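Local coordinates for DNA/RNA-binding protein Alba (Thermoplasma volcanium, PDB 4Z9E) that probably binds double-stranded DNA tightly without sequence specificity and helps to compact the archaeal chromosome, at residues I32-R37 / D46-T51. Sequence-based numbering, arbitrary orientation.
Sequences IIIKAR and DVAEIT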
ATOM      1  N   ILE A  32      -5.805   1.839  15.964  1.00 67.46           N
ATOM      2  CA  ILE A  32      -6.790   1.870  14.887  1.00 63.01           C
ATOM      3  C   ILE A  32      -6.263   1.096  13.674  1.00 62.82           C
ATOM      4  O   ILE A  32      -5.068   1.165  13.351  1.00 54.82           O
ATOM      5  CB  ILE A  32      -7.191   3.306  14.511  1.00 67.92           C
ATOM      6  CG1 ILE A  32      -8.189   3.852  15.529  1.00 75.22           C
ATOM      7  CG2 ILE A  32      -7.847   3.382  13.137  1.00 62.73           C
ATOM      8  CD1 ILE A  32      -7.531   4.496  16.729  1.00 79.85           C
ATOM      9  N   ILE A  33      -7.169   0.332  13.056  1.00 57.48           N
ATOM     10  CA  ILE A  33      -6.899  -0.456  11.876  1.00 55.65           C
ATOM     11  C   ILE A  33      -7.608   0.153  10.678  1.00 56.79           C
ATOM     12  O   ILE A  33      -8.836   0.270  10.658  1.00 58.07           O
ATOM     13  CB  ILE A  33      -7.486  -1.878  12.010  1.00 64.69           C
ATOM     14  CG1 ILE A  33      -7.011  -2.589  13.296  1.00 68.30           C
ATOM     15  CG2 ILE A  33      -7.253  -2.677  10.727  1.00 67.91           C
ATOM     16  CD1 ILE A  33      -5.624  -3.195  13.241  1.00 68.73           C
ATOM     17  N   ILE A  34      -6.844   0.486   9.652  1.00 53.78           N
ATOM     18  CA  ILE A  34      -7.432   0.898   8.393  1.00 53.79           C
ATOM     19  C   ILE A  34      -7.255  -0.243   7.388  1.00 55.11           C
ATOM     20  O   ILE A  34      -6.153  -0.784   7.244  1.00 57.91           O
ATOM     21  CB  ILE A  34      -6.740   2.169   7.867  1.00 54.68           C
ATOM     22  CG1 ILE A  34      -6.852   3.292   8.901  1.00 55.21           C
ATOM     23  CG2 ILE A  34      -7.323   2.574   6.524  1.00 52.71           C
ATOM     24  CD1 ILE A  34      -5.752   4.330   8.804  1.00 55.67           C
ATOM     25  N   LYS A  35      -8.325  -0.579   6.679  1.00 52.10           N
ATOM     26  CA  LYS A  35      -8.348  -1.730   5.781  1.00 52.07           C
ATOM     27  C   LYS A  35      -8.953  -1.352   4.439  1.00 49.21           C
ATOM     28  O   LYS A  35      -9.974  -0.691   4.395  1.00 51.73           O
ATOM     29  CB  LYS A  35      -9.148  -2.878   6.421  1.00 58.39           C
ATOM     30  CG  LYS A  35      -9.188  -4.170   5.613  1.00 74.64           C
ATOM     31  CD  LYS A  35      -8.016  -5.116   5.916  1.00 84.38           C
ATOM     32  CE  LYS A  35      -7.512  -5.852   4.664  1.00 75.77           C
ATOM     33  NZ  LYS A  35      -8.595  -6.411   3.795  1.00 79.77           N
ATOM     34  N   ALA A  36      -8.318  -1.771   3.343  1.00 48.23           N
ATOM     35  CA  ALA A  36      -8.836  -1.536   2.005  1.00 43.98           C
ATOM     36  C   ALA A  36      -8.401  -2.627   1.021  1.00 46.21           C
ATOM     37  O   ALA A  36      -7.412  -3.317   1.257  1.00 45.59           O
ATOM     38  CB  ALA A  36      -8.369  -0.172   1.495  1.00 46.44           C
ATOM     39  N   ARG A  37      -9.107  -2.726  -0.105  1.00 44.44           N
ATOM     40  CA  ARG A  37      -8.873  -3.725  -1.131  1.00 47.15           C
ATOM     41  C   ARG A  37      -8.846  -3.069  -2.506  1.00 44.28           C
ATOM     42  O   ARG A  37      -9.570  -2.099  -2.761  1.00 39.46           O
ATOM     43  CB  ARG A  37     -10.027  -4.739  -1.166  1.00 52.92           C
ATOM     44  CG  ARG A  37     -10.322  -5.499   0.107  1.00 60.89           C
ATOM     45  CD  ARG A  37     -11.089  -6.751  -0.289  1.00 72.15           C
ATOM     46  NE  ARG A  37     -12.251  -7.007   0.547  1.00 77.75           N
ATOM     47  CZ  ARG A  37     -13.414  -6.366   0.430  1.00 86.55           C
ATOM     48  NH1 ARG A  37     -13.566  -5.411  -0.481  1.00 83.20           N
ATOM     49  NH2 ARG A  37     -14.429  -6.675   1.234  1.00 88.48           N
ATOM     50  N   ASP A  46      -3.484   7.338   1.661  1.00 38.86           N
ATOM     51  CA  ASP A  46      -3.883   8.744   1.856  1.00 44.54           C
ATOM     52  C   ASP A  46      -4.508   9.028   3.233  1.00 47.10           C
ATOM     53  O   ASP A  46      -4.091   9.982   3.924  1.00 50.33           O
ATOM     54  CB  ASP A  46      -4.867   9.227   0.768  1.00 47.05           C
ATOM     55  CG  ASP A  46      -4.269   9.240  -0.648  1.00 61.41           C
ATOM     56  OD1 ASP A  46      -3.020   9.172  -0.843  1.00 60.11           O
ATOM     57  OD2 ASP A  46      -5.089   9.330  -1.597  1.00 64.46           O
ATOM     58  N   VAL A  47      -5.515   8.230   3.620  1.00 45.09           N
ATOM     59  CA  VAL A  47      -6.203   8.428   4.888  1.00 43.24           C
ATOM     60  C   VAL A  47      -5.206   8.450   6.019  1.00 43.62           C
ATOM     61  O   VAL A  47      -5.224   9.355   6.835  1.00 50.69           O
ATOM     62  CB  VAL A  47      -7.279   7.357   5.163  1.00 40.52           C
ATOM     63  CG1 VAL A  47      -7.685   7.341   6.631  1.00 33.67           C
ATOM     64  CG2 VAL A  47      -8.484   7.586   4.268  1.00 38.91           C
ATOM     65  N   ALA A  48      -4.320   7.467   6.050  1.00 45.36           N
ATOM     66  CA  ALA A  48      -3.317   7.393   7.116  1.00 49.09           C
ATOM     67  C   ALA A  48      -2.291   8.500   7.038  1.00 50.27           C
ATOM     68  O   ALA A  48      -1.764   8.914   8.058  1.00 54.05           O
ATOM     69  CB  ALA A  48      -2.603   6.038   7.122  1.00 46.00           C
ATOM     70  N   GLU A  49      -1.966   8.951   5.839  1.00 47.51           N
ATOM     71  CA  GLU A  49      -0.932   9.967   5.723  1.00 52.59           C
ATOM     72  C   GLU A  49      -1.456  11.358   6.069  1.00 53.31           C
ATOM     73  O   GLU A  49      -0.773  12.145   6.714  1.00 52.66           O
ATOM     74  CB  GLU A  49      -0.285   9.931   4.349  1.00 52.12           C
ATOM     75  CG  GLU A  49       0.719   8.804   4.233  1.00 52.96           C
ATOM     76  CD  GLU A  49       2.047   9.179   4.866  1.00 57.81           C
ATOM     77  OE1 GLU A  49       2.624  10.188   4.437  1.00 59.76           O
ATOM     78  OE2 GLU A  49       2.526   8.496   5.798  1.00 61.96           O
ATOM     79  N   ILE A  50      -2.688  11.639   5.677  1.00 50.20           N
ATOM     80  CA  ILE A  50      -3.311  12.904   6.032  1.00 53.75           C
ATOM     81  C   ILE A  50      -3.461  12.987   7.539  1.00 53.40           C
ATOM     82  O   ILE A  50      -3.153  14.014   8.167  1.00 52.94           O
ATOM     83  CB  ILE A  50      -4.697  13.039   5.376  1.00 49.66           C
ATOM     84  CG1 ILE A  50      -4.537  13.280   3.894  1.00 50.41           C
ATOM     85  CG2 ILE A  50      -5.475  14.188   5.975  1.00 49.44           C
ATOM     86  CD1 ILE A  50      -5.781  12.939   3.112  1.00 47.36           C
ATOM     87  N   THR A  51      -3.921  11.884   8.107  1.00 47.83           N
ATOM     88  CA  THR A  51      -4.146  11.806   9.531  1.00 52.39           C
ATOM     89  C   THR A  51      -2.892  12.192  10.305  1.00 51.96           C
ATOM     90  O   THR A  51      -2.946  12.993  11.216  1.00 58.25           O
ATOM     91  CB  THR A  51      -4.585  10.386   9.941  1.00 51.21           C
ATOM     92  OG1 THR A  51      -5.912  10.152   9.475  1.00 54.55           O
ATOM     93  CG2 THR A  51      -4.585  10.236  11.428  1.00 48.53           C
TER
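In the two-layer alpha/beta fold of the Alba family, helix 41-55 packs against one face of the beta-sheet, and here Ile34 of central strand 31-37 meets Val47 and Ala48 of that helix. The contact is small and wholly apolar, lying close to the centre of the chain. Ile34 reaches across with a single atom: its CD1 lies 4.0 Å from Ala48 CB and 4.2 Å from Val47 CG1, so the methyl rests against two successive helix residues. CG1 of Ile34 stands anti to its carbonyl carbon (chi1 -58°), and chi2 of 154° extends the chain beyond it, carrying CD1 to the helix. A long branched side chain suits this place, since the backbones remain 7.8 Å apart from Ile34 CA to Ala48 CA. Ala48, by contrast, offers just a methyl, small enough to let CD1 of Ile34 come in close to the helix, while the beta-branched Val47 turns one methyl to Ile34 and also meets Thr14 and Tyr17, so it touches both the strand and helix 14-25. Val9, Ala44 and Leu87 also touch this isoleucine. Glu49 belongs to a different interface, hydrogen-bonding through OE1 to Thr68 of the second subunit. One turn on from Val47, buried Thr51 satisfies its own hydroxyl within the helix, as threonine readily does: Val47 O accepts Thr51 N at 3.1 Å and, from the opposite face of the carbonyl plane, Thr51 OG1 at 2.8 Å, the hydroxyl oxygen tilted 32° from that plane.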